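Local structure of voltage-sensor containing phosphatase (Ciona intestinalis, 3V0D) at residues A[57-62]-A[81-86]; A[35-40]-A[53-58]; A[108-113]-A[120-125]. The protein probably removes phosphate from phosphoinositide lipids under the control of a membrane voltage sensor, using a PTEN-like phosphatase domain followed by a C2 domain. The protein carries 1 engineered substitution. One frame throughout, in Å; residues are numbered along the deposited sequence.

Contact 1: residues A[57-62]-A[81-86]; sequences RFFKTK and TKFDNH
The rings of Phe59 and Phe83 meet where helix 52-62 faces the loop between strands 67-73 and 87-92 of the tensin-type phosphatase domain. Phe59 CD2 lies 4.2 Å from Phe83 CE2, at the edge of the Phe83 ring and near its plane. Relative to the Phe59 ring, the approach is oblique. One face of the Phe59 ring has CD2 of Phe58 over its centre. Beyond the pair, Phe59 also meets Phe67, and Phe83 rests on Pro40 and Val55.

The loop turns back through a type I' beta turn from Phe83 to His86. The backbone bond His86 N to Phe83 O (3.1 Å) closes it. A 3-10 segment at 81-82 leads into this turn.

Beside the buried rings the contact turns polar and exposed. Lys60 CG lies anti to the carbonyl carbon (chi1 -70°), and the chain beyond it is extended, which carries the amine to the loop. There NZ donates to Lys82 O at 2.9 Å, with the donor tilted 30° from the carbonyl plane. The Asp84 side chain crosses the end of this chain at a slant, with OD2 3.7 Å from Lys60 CE. Its OD1 is 4.2 Å from Lys60 NZ, too far for a salt bridge, so any attraction of the charges is probably moderate.

One water bridges the gap: it accepts from Lys60 NZ at 3.2 Å and donates to Thr81 O and to Asp84 OD1, each at 2.7 Å.

Contact 2: residues A[35-40]-A[53-58]; sequences IAMSFP and GEVSRF
Val55 presents its two methyl groups to two residues of segment 35-40. CG1 meets the end of Met37, tip to tip: it is 4.0 Å from Met37 CE and also 4.0 Å from Met37 SD. CG2 reaches the pyrrolidine ring of Pro40, at 4.2 Å from its CB. The two branches thus split the work, one to the thioether and one to the proline.

Torsions put the groups there. Met37 CG sits between the backbone N and the carbonyl carbon (chi1 65°), and the chain is extended from there, so it reaches straight from the strand to the helix. Val55 has CG1 anti to its N (chi1 -177°), which leaves CG2 anti to the carbonyl carbon.

Around this centre, Ile35 and Phe58 also turn toward the contact, with slightly longer approaches. Val55 is further packed by Phe83, and Met37 by Ala123 and His125 of the adjacent strand. Pro40 CD lies over one face of the Phe39 ring, offset toward its rim. That ring in turn makes a cation-pi contact with Arg76. On the polar side of the helix, Arg57 grips Glu54 side-on in a salt bridge internal to the helix.

The motif is a helix packed on a beta sheet: helix 52-62 lies on strand 34-41 of the phosphatase domain. All three touching residues are buried. No hydrogen bond crosses between the segments, so the contact rests on dispersion and on the burial of apolar surface.

Contact 3: residues A[108-113]-A[120-125]; sequences DDAKVW and HVIAIH
With chi1 at 168°, the Trp113 indole points away from the backbone N and over toward the strand. His120 has CG beside its N (chi1 -82°), which lays the imidazole over the indole. The two form a face-to-face stack, with planes at 8° and centroids of the six-membered ring and imidazole 3.6 Å apart.

Two hydrogen bonds lock the stack. His120 ND1 donates to Trp113 O at 2.8 Å, nearly straight and in the imidazole plane. ND1 therefore carries a proton. Trp113 NE1 donates to Val121 O at 3.0 Å, coming from above the carbonyl plane. The stack and the ND1 bond tie His120 to Trp113; the NE1 bond, with the stack, probably restrains rotation of the indole. Ile122 CG2 sits at the indole edge, 3.6 Å from Trp113 CD1. Ala110 CB adds a looser touch on Ile122 CD1 at 4.4 Å.

This is helix-on-sheet packing in the phosphatase domain: the axes of segment 108-113 of helix 100-115 and strand 121-125 approach to 9.5 Å and run roughly antiparallel. Strands 34-41 and 67-73 flank strand 121-125 in the sheet, and Trp140 of helix 131-143 packs against both Ala110 and Ile122.

All three contacts belong to the phosphatase domain. Contacts 1 and 2 share helix 52-62, and their centres are about 9 Å apart; Phe83 CZ meets Val55 CG1 at 3.7 Å. Contacts 2 and 3 join through the sheet, where Ile35 O probably accepts from Ile124 N at 2.8 Å; their centres are about 15 Å apart. Phe59 CZ of contact 1 reaches Ala123 CB of strand 121-125 at 3.4 Å. Strand 121-125 ends at His125, the first residue of the HCX5R signature, directly before the loop that binds phosphate in this family. The next residue is the engineered serine at the position of the catalytic cysteine. Pro40 CD packs on His125 CE1 at 3.4 Å.

Contact 1: residues A[57-62]-A[81-86]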
ATOM      1  N   ARG A  57      -8.931  27.239  -4.352  1.00 22.33           N
ATOM      2  CA  ARG A  57      -8.588  28.606  -3.946  1.00 23.36           C
ATOM      3  C   ARG A  57      -7.243  28.674  -3.217  1.00 22.95           C
ATOM      4  O   ARG A  57      -6.449  29.577  -3.451  1.00 23.48           O
ATOM      5  CB  ARG A  57      -9.712  29.216  -3.086  1.00 23.79           C
ATOM      6  CG  ARG A  57      -9.534  30.699  -2.757  1.00 26.17           C
ATOM      7  CD  ARG A  57     -10.755  31.274  -2.057  1.00 28.47           C
ATOM      8  NE  ARG A  57     -10.908  30.840  -0.668  1.00 29.41           N
ATOM      9  CZ  ARG A  57     -10.331  31.439   0.376  1.00 29.70           C
ATOM     10  NH1 ARG A  57     -10.551  30.986   1.609  1.00 31.33           N
ATOM     11  NH2 ARG A  57      -9.537  32.492   0.195  1.00 31.73           N
ATOM     12  N   PHE A  58      -6.999  27.720  -2.317  1.00 21.87           N
ATOM     13  CA  PHE A  58      -5.739  27.663  -1.598  1.00 21.85           C
ATOM     14  C   PHE A  58      -4.551  27.624  -2.555  1.00 21.71           C
ATOM     15  O   PHE A  58      -3.603  28.396  -2.421  1.00 22.44           O
ATOM     16  CB  PHE A  58      -5.734  26.433  -0.673  1.00 21.71           C
ATOM     17  CG  PHE A  58      -4.450  26.244   0.106  1.00 22.30           C
ATOM     18  CD1 PHE A  58      -4.324  26.757   1.400  1.00 25.92           C
ATOM     19  CD2 PHE A  58      -3.352  25.573  -0.459  1.00 21.92           C
ATOM     20  CE1 PHE A  58      -3.141  26.586   2.114  1.00 27.33           C
ATOM     21  CE2 PHE A  58      -2.155  25.416   0.248  1.00 23.61           C
ATOM     22  CZ  PHE A  58      -2.048  25.923   1.539  1.00 26.80           C
ATOM     23  N   PHE A  59      -4.591  26.701  -3.508  1.00 20.75           N
ATOM     24  CA  PHE A  59      -3.459  26.546  -4.422  1.00 20.83           C
ATOM     25  C   PHE A  59      -3.263  27.715  -5.368  1.00 21.55           C
ATOM     26  O   PHE A  59      -2.138  28.163  -5.584  1.00 22.23           O
ATOM     27  CB  PHE A  59      -3.535  25.190  -5.131  1.00 19.79           C
ATOM     28  CG  PHE A  59      -3.131  24.089  -4.214  1.00 18.84           C
ATOM     29  CD1 PHE A  59      -1.774  23.890  -3.942  1.00 19.87           C
ATOM     30  CD2 PHE A  59      -4.078  23.303  -3.561  1.00 19.06           C
ATOM     31  CE1 PHE A  59      -1.368  22.942  -3.032  1.00 19.75           C
ATOM     32  CE2 PHE A  59      -3.677  22.349  -2.645  1.00 18.40           C
ATOM     33  CZ  PHE A  59      -2.313  22.162  -2.380  1.00 19.52           C
ATOM     34  N   LYS A  60      -4.364  28.239  -5.886  1.00 22.61           N
ATOM     35  CA  LYS A  60      -4.285  29.391  -6.772  1.00 24.40           C
ATOM     36  C   LYS A  60      -3.766  30.635  -6.047  1.00 24.71           C
ATOM     37  O   LYS A  60      -3.091  31.478  -6.657  1.00 26.80           O
ATOM     38  CB  LYS A  60      -5.651  29.661  -7.379  1.00 24.68           C
ATOM     39  CG  LYS A  60      -6.041  28.596  -8.372  1.00 28.07           C
ATOM     40  CD  LYS A  60      -7.393  28.874  -8.959  1.00 30.73           C
ATOM     41  CE  LYS A  60      -7.910  27.682  -9.735  1.00 32.92           C
ATOM     42  NZ  LYS A  60      -9.410  27.662  -9.685  1.00 34.76           N
ATOM     43  N   THR A  61      -4.070  30.745  -4.753  1.00 25.17           N
ATOM     44  CA  THR A  61      -3.675  31.896  -3.932  1.00 26.74           C
ATOM     45  C   THR A  61      -2.241  31.786  -3.432  1.00 26.45           C
ATOM     46  O   THR A  61      -1.472  32.748  -3.516  1.00 27.48           O
ATOM     47  CB  THR A  61      -4.624  32.055  -2.707  1.00 27.18           C
ATOM     48  OG1 THR A  61      -5.961  32.239  -3.174  1.00 29.86           O
ATOM     49  CG2 THR A  61      -4.221  33.263  -1.819  1.00 29.28           C
ATOM     50  N   LYS A  62      -1.891  30.614  -2.910  1.00 25.54           N
ATOM     51  CA  LYS A  62      -0.620  30.419  -2.228  1.00 25.61           C
ATOM     52  C   LYS A  62       0.513  29.963  -3.136  1.00 23.40           C
ATOM     53  O   LYS A  62       1.699  30.188  -2.828  1.00 24.17           O
ATOM     54  CB  LYS A  62      -0.776  29.413  -1.085  1.00 26.41           C
ATOM     55  CG  LYS A  62      -1.740  29.811   0.028  1.00 30.46           C
ATOM     56  CD  LYS A  62      -1.193  30.907   0.884  1.00 34.29           C
ATOM     57  CE  LYS A  62      -1.983  31.037   2.177  1.00 36.85           C
ATOM     58  NZ  LYS A  62      -1.455  32.186   2.952  1.00 39.01           N
ATOM     59  N   THR A  81     -10.483  20.659 -13.821  1.00 15.54           N
ATOM     60  CA  THR A  81     -10.376  22.034 -14.278  1.00 16.88           C
ATOM     61  C   THR A  81     -10.459  23.033 -13.125  1.00 16.60           C
ATOM     62  O   THR A  81      -9.954  24.155 -13.245  1.00 17.92           O
ATOM     63  CB  THR A  81     -11.332  22.290 -15.451  1.00 17.35           C
ATOM     64  OG1 THR A  81     -11.025  21.316 -16.484  1.00 18.40           O
ATOM     65  CG2 THR A  81     -11.179  23.706 -16.016  1.00 19.41           C
ATOM     66  N   LYS A  82     -11.005  22.612 -11.975  1.00 17.17           N
ATOM     67  CA  LYS A  82     -10.977  23.421 -10.750  0.50 18.50           C
ATOM     68  C   LYS A  82      -9.538  23.735 -10.338  1.00 18.40           C
ATOM     69  O   LYS A  82      -9.278  24.756  -9.694  1.00 20.25           O
ATOM     70  CB  LYS A  82     -11.696  22.687  -9.609  0.50 19.08           C
ATOM     71  CG  LYS A  82     -13.196  22.586  -9.777  0.50 21.29           C
ATOM     72  CD  LYS A  82     -13.836  23.931  -9.551  0.50 24.70           C
ATOM     73  CE  LYS A  82     -15.320  23.898  -9.838  0.50 26.77           C
ATOM     74  NZ  LYS A  82     -15.858  25.289  -9.881  0.50 29.47           N
ATOM     75  N   PHE A  83      -8.620  22.823 -10.677  1.00 17.75           N
ATOM     76  CA  PHE A  83      -7.193  22.974 -10.361  1.00 18.23           C
ATOM     77  C   PHE A  83      -6.408  23.370 -11.618  1.00 18.21           C
ATOM     78  O   PHE A  83      -5.218  23.085 -11.737  1.00 19.40           O
ATOM     79  CB  PHE A  83      -6.652  21.664  -9.770  1.00 17.80           C
ATOM     80  CG  PHE A  83      -7.179  21.369  -8.398  1.00 17.01           C
ATOM     81  CD1 PHE A  83      -8.182  20.441  -8.205  1.00 19.00           C
ATOM     82  CD2 PHE A  83      -6.652  22.046  -7.300  1.00 17.82           C
ATOM     83  CE1 PHE A  83      -8.646  20.180  -6.921  1.00 19.74           C
ATOM     84  CE2 PHE A  83      -7.145  21.797  -6.013  1.00 19.15           C
ATOM     85  CZ  PHE A  83      -8.121  20.849  -5.834  1.00 19.70           C
ATOM     86  N   ASP A  84      -7.095  24.030 -12.553  1.00 18.48           N
ATOM     87  CA  ASP A  84      -6.470  24.481 -13.804  1.00 19.69           C
ATOM     88  C   ASP A  84      -5.786  23.339 -14.554  1.00 18.02           C
ATOM     89  O   ASP A  84      -4.773  23.538 -15.222  1.00 18.77           O
ATOM     90  CB  ASP A  84      -5.531  25.678 -13.582  1.00 22.19           C
ATOM     91  CG  ASP A  84      -6.281  26.952 -13.168  1.00 26.37           C
ATOM     92  OD1 ASP A  84      -7.506  27.050 -13.371  1.00 30.01           O
ATOM     93  OD2 ASP A  84      -5.631  27.865 -12.619  1.00 31.96           O
ATOM     94  N   ASN A  85      -6.365  22.142 -14.461  1.00 17.10           N
ATOM     95  CA  ASN A  85      -5.901  20.976 -15.209  1.00 17.44           C
ATOM     96  C   ASN A  85      -4.514  20.524 -14.782  1.00 17.74           C
ATOM     97  O   ASN A  85      -3.797  19.903 -15.563  1.00 20.74           O
ATOM     98  CB  ASN A  85      -5.960  21.222 -16.722  1.00 18.24           C
ATOM     99  CG  ASN A  85      -7.300  21.760 -17.131  1.00 18.34           C
ATOM    100  OD1 ASN A  85      -8.335  21.136 -16.843  1.00 18.51           O
ATOM    101  ND2 ASN A  85      -7.308  22.932 -17.763  1.00 20.54           N
ATOM    102  N   HIS A  86      -4.136  20.812 -13.541  1.00 17.05           N
ATOM    103  CA  HIS A  86      -2.818  20.404 -13.024  1.00 17.98           C
ATOM    104  C   HIS A  86      -2.952  19.221 -12.068  1.00 16.83           C
ATOM    105  O   HIS A  86      -2.370  19.220 -10.990  1.00 18.63           O
ATOM    106  CB  HIS A  86      -2.166  21.588 -12.296  1.00 19.51           C
ATOM    107  CG  HIS A  86      -1.979  22.792 -13.154  1.00 22.44           C
ATOM    108  ND1 HIS A  86      -1.406  22.728 -14.403  1.00 25.47           N
ATOM    109  CD2 HIS A  86      -2.304  24.092 -12.954  1.00 25.04           C
ATOM    110  CE1 HIS A  86      -1.382  23.939 -14.940  1.00 26.20           C
ATOM    111  NE2 HIS A  86      -1.904  24.787 -14.071  1.00 26.55           N
TER
HETATM  112  O   HOH W   1     -10.094  26.832 -12.702  1.00 42.42           O

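Contact 2: residues A[35-40]-A[53-58]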
ATOM      1  N   ILE A  35       3.143  18.700   0.024  1.00 15.91           N
ATOM      2  CA  ILE A  35       1.930  18.768   0.801  1.00 16.11           C
ATOM      3  C   ILE A  35       1.239  17.406   0.789  1.00 15.57           C
ATOM      4  O   ILE A  35       1.207  16.740  -0.254  1.00 15.85           O
ATOM      5  CB  ILE A  35       1.020  19.875   0.245  1.00 17.12           C
ATOM      6  CG1 ILE A  35       1.640  21.256   0.518  1.00 18.65           C
ATOM      7  CG2 ILE A  35      -0.405  19.784   0.796  1.00 18.49           C
ATOM      8  CD1 ILE A  35       1.156  22.322  -0.455  1.00 21.52           C
ATOM      9  N   ALA A  36       0.693  17.007   1.948  1.00 16.07           N
ATOM     10  CA  ALA A  36      -0.196  15.861   2.057  1.00 16.19           C
ATOM     11  C   ALA A  36      -1.552  16.377   2.503  1.00 16.33           C
ATOM     12  O   ALA A  36      -1.634  17.207   3.410  1.00 18.01           O
ATOM     13  CB  ALA A  36       0.342  14.879   3.064  1.00 16.90           C
ATOM     14  N   MET A  37      -2.638  15.892   1.900  1.00 15.71           N
ATOM     15  CA  MET A  37      -3.970  16.396   2.256  1.00 16.46           C
ATOM     16  C   MET A  37      -5.021  15.322   2.003  1.00 15.64           C
ATOM     17  O   MET A  37      -4.744  14.288   1.372  1.00 15.65           O
ATOM     18  CB  MET A  37      -4.270  17.703   1.502  1.00 16.60           C
ATOM     19  CG  MET A  37      -4.354  17.492   0.000  1.00 16.56           C
ATOM     20  SD  MET A  37      -4.513  19.081  -0.845  1.00 16.97           S
ATOM     21  CE  MET A  37      -4.742  18.505  -2.539  1.00 17.89           C
ATOM     22  N   SER A  38      -6.229  15.573   2.496  1.00 16.90           N
ATOM     23  CA  SER A  38      -7.360  14.683   2.266  1.00 17.16           C
ATOM     24  C   SER A  38      -8.063  15.016   0.942  1.00 16.50           C
ATOM     25  O   SER A  38      -7.627  15.903   0.187  1.00 17.37           O
ATOM     26  CB  SER A  38      -8.315  14.742   3.458  1.00 18.61           C
ATOM     27  OG  SER A  38      -8.711  16.061   3.684  1.00 20.90           O
ATOM     28  N   PHE A  39      -9.132  14.281   0.649  1.00 16.65           N
ATOM     29  CA  PHE A  39      -9.771  14.394  -0.647  1.00 16.89           C
ATOM     30  C   PHE A  39     -10.470  15.758  -0.836  1.00 17.38           C
ATOM     31  O   PHE A  39     -11.190  16.215   0.065  1.00 19.15           O
ATOM     32  CB  PHE A  39     -10.816  13.296  -0.777  1.00 17.81           C
ATOM     33  CG  PHE A  39     -11.276  13.075  -2.192  1.00 17.30           C
ATOM     34  CD1 PHE A  39     -10.556  12.225  -3.024  1.00 17.45           C
ATOM     35  CD2 PHE A  39     -12.412  13.690  -2.706  1.00 19.04           C
ATOM     36  CE1 PHE A  39     -10.933  11.991  -4.328  1.00 18.13           C
ATOM     37  CE2 PHE A  39     -12.812  13.452  -4.037  1.00 19.99           C
ATOM     38  CZ  PHE A  39     -12.056  12.601  -4.839  1.00 19.16           C
ATOM     39  N   PRO A  40     -10.279  16.423  -1.995  1.00 18.24           N
ATOM     40  CA  PRO A  40     -11.002  17.685  -2.260  1.00 19.35           C
ATOM     41  C   PRO A  40     -12.436  17.331  -2.644  1.00 20.24           C
ATOM     42  O   PRO A  40     -12.696  16.835  -3.753  1.00 21.51           O
ATOM     43  CB  PRO A  40     -10.228  18.319  -3.430  1.00 20.14           C
ATOM     44  CG  PRO A  40      -9.342  17.311  -3.971  1.00 21.99           C
ATOM     45  CD  PRO A  40      -9.352  16.088  -3.093  1.00 17.98           C
ATOM     46  N   GLY A  53     -13.748  23.782  -3.722  1.00 22.13           N
ATOM     47  CA  GLY A  53     -13.618  25.210  -3.983  1.00 23.21           C
ATOM     48  C   GLY A  53     -12.568  25.865  -3.099  1.00 22.86           C
ATOM     49  O   GLY A  53     -11.804  26.721  -3.563  1.00 24.01           O
ATOM     50  N   GLU A  54     -12.511  25.463  -1.827  1.00 22.15           N
ATOM     51  CA  GLU A  54     -11.520  26.007  -0.908  1.00 22.16           C
ATOM     52  C   GLU A  54     -10.114  25.477  -1.184  1.00 21.12           C
ATOM     53  O   GLU A  54      -9.141  26.207  -1.090  1.00 21.38           O
ATOM     54  CB  GLU A  54     -11.926  25.732   0.548  1.00 22.41           C
ATOM     55  CG  GLU A  54     -13.046  26.644   1.030  1.00 26.29           C
ATOM     56  CD  GLU A  54     -12.573  28.075   1.049  1.00 28.80           C
ATOM     57  OE1 GLU A  54     -11.796  28.421   1.962  1.00 31.86           O
ATOM     58  OE2 GLU A  54     -12.922  28.838   0.120  1.00 30.85           O
ATOM     59  N   VAL A  55      -9.999  24.205  -1.549  1.00 20.12           N
ATOM     60  CA  VAL A  55      -8.689  23.640  -1.860  1.00 19.46           C
ATOM     61  C   VAL A  55      -8.129  24.284  -3.128  1.00 19.48           C
ATOM     62  O   VAL A  55      -6.949  24.667  -3.180  1.00 19.74           O
ATOM     63  CB  VAL A  55      -8.761  22.101  -2.002  1.00 19.05           C
ATOM     64  CG1 VAL A  55      -7.369  21.509  -2.250  1.00 19.41           C
ATOM     65  CG2 VAL A  55      -9.349  21.484  -0.739  1.00 19.90           C
ATOM     66  N   SER A  56      -8.973  24.439  -4.142  1.00 20.77           N
ATOM     67  CA  SER A  56      -8.483  25.054  -5.370  1.00 21.60           C
ATOM     68  C   SER A  56      -8.122  26.527  -5.143  1.00 21.89           C
ATOM     69  O   SER A  56      -7.090  26.998  -5.638  1.00 21.80           O
ATOM     70  CB  SER A  56      -9.418  24.845  -6.538  0.69 23.23           C
ATOM     71  OG  SER A  56     -10.671  25.376  -6.218  0.69 23.43           O
ATOM     72  N   ARG A  57      -8.931  27.239  -4.352  1.00 22.33           N
ATOM     73  CA  ARG A  57      -8.588  28.606  -3.946  1.00 23.36           C
ATOM     74  C   ARG A  57      -7.243  28.674  -3.217  1.00 22.95           C
ATOM     75  O   ARG A  57      -6.449  29.577  -3.451  1.00 23.48           O
ATOM     76  CB  ARG A  57      -9.712  29.216  -3.086  1.00 23.79           C
ATOM     77  CG  ARG A  57      -9.534  30.699  -2.757  1.00 26.17           C
ATOM     78  CD  ARG A  57     -10.755  31.274  -2.057  1.00 28.47           C
ATOM     79  NE  ARG A  57     -10.908  30.840  -0.668  1.00 29.41           N
ATOM     80  CZ  ARG A  57     -10.331  31.439   0.376  1.00 29.70           C
ATOM     81  NH1 ARG A  57     -10.551  30.986   1.609  1.00 31.33           N
ATOM     82  NH2 ARG A  57      -9.537  32.492   0.195  1.00 31.73           N
ATOM     83  N   PHE A  58      -6.999  27.720  -2.317  1.00 21.87           N
ATOM     84  CA  PHE A  58      -5.739  27.663  -1.598  1.00 21.85           C
ATOM     85  C   PHE A  58      -4.551  27.624  -2.555  1.00 21.71           C
ATOM     86  O   PHE A  58      -3.603  28.396  -2.421  1.00 22.44           O
ATOM     87  CB  PHE A  58      -5.734  26.433  -0.673  1.00 21.71           C
ATOM     88  CG  PHE A  58      -4.450  26.244   0.106  1.00 22.30           C
ATOM     89  CD1 PHE A  58      -4.324  26.757   1.400  1.00 25.92           C
ATOM     90  CD2 PHE A  58      -3.352  25.573  -0.459  1.00 21.92           C
ATOM     91  CE1 PHE A  58      -3.141  26.586   2.114  1.00 27.33           C
ATOM     92  CE2 PHE A  58      -2.155  25.416   0.248  1.00 23.61           C
ATOM     93  CZ  PHE A  58      -2.048  25.923   1.539  1.00 26.80           C
TER

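Contact 3: residues A[108-113]-A[120-125]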
ATOM      1  N   ASP A 108       8.804   9.921 -11.810  1.00 15.50           N
ATOM      2  CA  ASP A 108       9.351  10.684 -12.916  1.00 16.98           C
ATOM      3  C   ASP A 108       8.539  11.934 -13.214  1.00 16.70           C
ATOM      4  O   ASP A 108       9.104  12.991 -13.527  1.00 17.91           O
ATOM      5  CB  ASP A 108       9.513   9.858 -14.168  1.00 18.77           C
ATOM      6  CG  ASP A 108      10.560  10.505 -15.104  1.00 22.71           C
ATOM      7  OD1 ASP A 108      10.199  10.997 -16.167  1.00 23.68           O
ATOM      8  OD2 ASP A 108      11.753  10.599 -14.736  1.00 26.15           O
ATOM      9  N   ASP A 109       7.212  11.835 -13.141  1.00 16.05           N
ATOM     10  CA  ASP A 109       6.379  13.008 -13.343  1.00 16.48           C
ATOM     11  C   ASP A 109       6.693  14.106 -12.321  1.00 16.08           C
ATOM     12  O   ASP A 109       6.872  15.284 -12.671  1.00 17.27           O
ATOM     13  CB  ASP A 109       4.905  12.617 -13.319  1.00 16.65           C
ATOM     14  CG  ASP A 109       3.983  13.817 -13.484  1.00 16.43           C
ATOM     15  OD1 ASP A 109       3.666  14.478 -12.487  1.00 17.02           O
ATOM     16  OD2 ASP A 109       3.637  14.144 -14.649  1.00 17.89           O
ATOM     17  N   ALA A 110       6.803  13.704 -11.055  1.00 15.78           N
ATOM     18  CA  ALA A 110       7.127  14.645  -9.999  1.00 16.61           C
ATOM     19  C   ALA A 110       8.542  15.216 -10.190  1.00 16.43           C
ATOM     20  O   ALA A 110       8.759  16.416  -9.990  1.00 17.85           O
ATOM     21  CB  ALA A 110       6.962  13.992  -8.622  1.00 16.82           C
ATOM     22  N   LYS A 111       9.500  14.357 -10.573  1.00 17.07           N
ATOM     23  CA  LYS A 111      10.869  14.834 -10.790  1.00 18.57           C
ATOM     24  C   LYS A 111      10.914  15.917 -11.864  1.00 18.54           C
ATOM     25  O   LYS A 111      11.559  16.963 -11.666  1.00 20.22           O
ATOM     26  CB  LYS A 111      11.833  13.684 -11.092  0.57 19.57           C
ATOM     27  CG  LYS A 111      13.265  14.002 -10.663  0.57 20.85           C
ATOM     28  CD  LYS A 111      14.201  12.793 -10.647  0.57 22.85           C
ATOM     29  CE  LYS A 111      15.573  13.091  -9.929  0.57 24.39           C
ATOM     30  NZ  LYS A 111      15.557  13.496  -8.447  0.57 24.25           N
ATOM     31  N   VAL A 112      10.263  15.668 -12.998  1.00 19.61           N
ATOM     32  CA  VAL A 112      10.258  16.621 -14.118  1.00 20.61           C
ATOM     33  C   VAL A 112       9.635  17.944 -13.661  1.00 20.45           C
ATOM     34  O   VAL A 112      10.150  19.026 -13.932  1.00 22.54           O
ATOM     35  CB  VAL A 112       9.549  16.021 -15.346  1.00 21.40           C
ATOM     36  CG1 VAL A 112       9.287  17.069 -16.429  1.00 24.06           C
ATOM     37  CG2 VAL A 112      10.384  14.886 -15.943  1.00 22.41           C
ATOM     38  N   TRP A 113       8.512  17.852 -12.964  1.00 19.75           N
ATOM     39  CA  TRP A 113       7.826  19.036 -12.478  1.00 19.34           C
ATOM     40  C   TRP A 113       8.677  19.817 -11.489  1.00 19.41           C
ATOM     41  O   TRP A 113       8.789  21.041 -11.586  1.00 21.22           O
ATOM     42  CB  TRP A 113       6.499  18.613 -11.868  1.00 18.62           C
ATOM     43  CG  TRP A 113       5.836  19.698 -11.088  1.00 16.87           C
ATOM     44  CD1 TRP A 113       5.668  19.735  -9.744  1.00 17.50           C
ATOM     45  CD2 TRP A 113       5.233  20.884 -11.603  1.00 17.38           C
ATOM     46  NE1 TRP A 113       5.025  20.865  -9.381  1.00 17.84           N
ATOM     47  CE2 TRP A 113       4.757  21.610 -10.498  1.00 17.85           C
ATOM     48  CE3 TRP A 113       5.086  21.419 -12.893  1.00 19.73           C
ATOM     49  CZ2 TRP A 113       4.100  22.832 -10.629  1.00 19.52           C
ATOM     50  CZ3 TRP A 113       4.434  22.648 -13.022  1.00 20.63           C
ATOM     51  CH2 TRP A 113       3.951  23.332 -11.890  1.00 20.28           C
ATOM     52  N   HIS A 120       8.308  25.222  -7.203  1.00 18.60           N
ATOM     53  CA  HIS A 120       7.222  24.296  -7.485  1.00 17.64           C
ATOM     54  C   HIS A 120       6.894  23.463  -6.257  1.00 17.36           C
ATOM     55  O   HIS A 120       7.776  23.087  -5.478  1.00 17.76           O
ATOM     56  CB  HIS A 120       7.585  23.425  -8.676  1.00 17.78           C
ATOM     57  CG  HIS A 120       7.334  24.096  -9.982  1.00 17.76           C
ATOM     58  ND1 HIS A 120       7.589  23.489 -11.190  1.00 19.13           N
ATOM     59  CD2 HIS A 120       6.852  25.329 -10.271  1.00 18.53           C
ATOM     60  CE1 HIS A 120       7.274  24.320 -12.172  1.00 20.43           C
ATOM     61  NE2 HIS A 120       6.817  25.439 -11.638  1.00 20.01           N
ATOM     62  N   VAL A 121       5.602  23.171  -6.099  1.00 16.69           N
ATOM     63  CA  VAL A 121       5.146  22.278  -5.051  1.00 17.07           C
ATOM     64  C   VAL A 121       4.335  21.137  -5.643  1.00 16.00           C
ATOM     65  O   VAL A 121       3.741  21.241  -6.734  1.00 16.27           O
ATOM     66  CB  VAL A 121       4.322  23.010  -3.941  1.00 17.97           C
ATOM     67  CG1 VAL A 121       5.097  24.209  -3.421  1.00 19.43           C
ATOM     68  CG2 VAL A 121       2.940  23.430  -4.404  1.00 19.76           C
ATOM     69  N   ILE A 122       4.303  20.042  -4.881  1.00 15.98           N
ATOM     70  CA  ILE A 122       3.422  18.923  -5.154  1.00 15.89           C
ATOM     71  C   ILE A 122       2.515  18.740  -3.965  1.00 15.32           C
ATOM     72  O   ILE A 122       2.941  18.839  -2.811  1.00 16.47           O
ATOM     73  CB  ILE A 122       4.194  17.624  -5.503  1.00 15.31           C
ATOM     74  CG1 ILE A 122       5.121  17.144  -4.382  1.00 16.69           C
ATOM     75  CG2 ILE A 122       4.947  17.813  -6.820  1.00 16.61           C
ATOM     76  CD1 ILE A 122       5.938  15.893  -4.746  1.00 18.06           C
ATOM     77  N   ALA A 123       1.247  18.444  -4.256  1.00 15.45           N
ATOM     78  CA  ALA A 123       0.253  18.164  -3.217  1.00 15.41           C
ATOM     79  C   ALA A 123      -0.343  16.809  -3.510  1.00 15.09           C
ATOM     80  O   ALA A 123      -1.013  16.629  -4.540  1.00 16.42           O
ATOM     81  CB  ALA A 123      -0.817  19.250  -3.157  1.00 17.06           C
ATOM     82  N   ILE A 124      -0.076  15.871  -2.616  1.00 14.74           N
ATOM     83  CA  ILE A 124      -0.482  14.482  -2.773  0.72 14.80           C
ATOM     84  C   ILE A 124      -1.665  14.229  -1.864  1.00 14.24           C
ATOM     85  O   ILE A 124      -1.626  14.568  -0.682  1.00 15.22           O
ATOM     86  CB  ILE A 124       0.700  13.554  -2.474  0.72 14.88           C
ATOM     87  CG1 ILE A 124       1.868  13.874  -3.436  0.72 16.24           C
ATOM     88  CG2 ILE A 124       0.290  12.099  -2.575  0.72 15.36           C
ATOM     89  CD1 ILE A 124       3.196  13.258  -3.085  0.72 18.35           C
ATOM     90  N   HIS A 125      -2.724  13.661  -2.425  1.00 14.13           N
ATOM     91  CA  HIS A 125      -3.892  13.328  -1.625  1.00 14.49           C
ATOM     92  C   HIS A 125      -4.423  11.978  -1.950  1.00 14.29           C
ATOM     93  O   HIS A 125      -4.241  11.437  -3.053  1.00 14.47           O
ATOM     94  CB  HIS A 125      -5.012  14.391  -1.715  1.00 15.42           C
ATOM     95  CG  HIS A 125      -5.861  14.304  -2.945  1.00 14.55           C
ATOM     96  ND1 HIS A 125      -6.903  13.406  -3.075  1.00 15.05           N
ATOM     97  CD2 HIS A 125      -5.831  15.014  -4.105  1.00 15.06           C
ATOM     98  CE1 HIS A 125      -7.464  13.562  -4.268  1.00 15.18           C
ATOM     99  NE2 HIS A 125      -6.848  14.542  -4.906  1.00 15.69           N
TER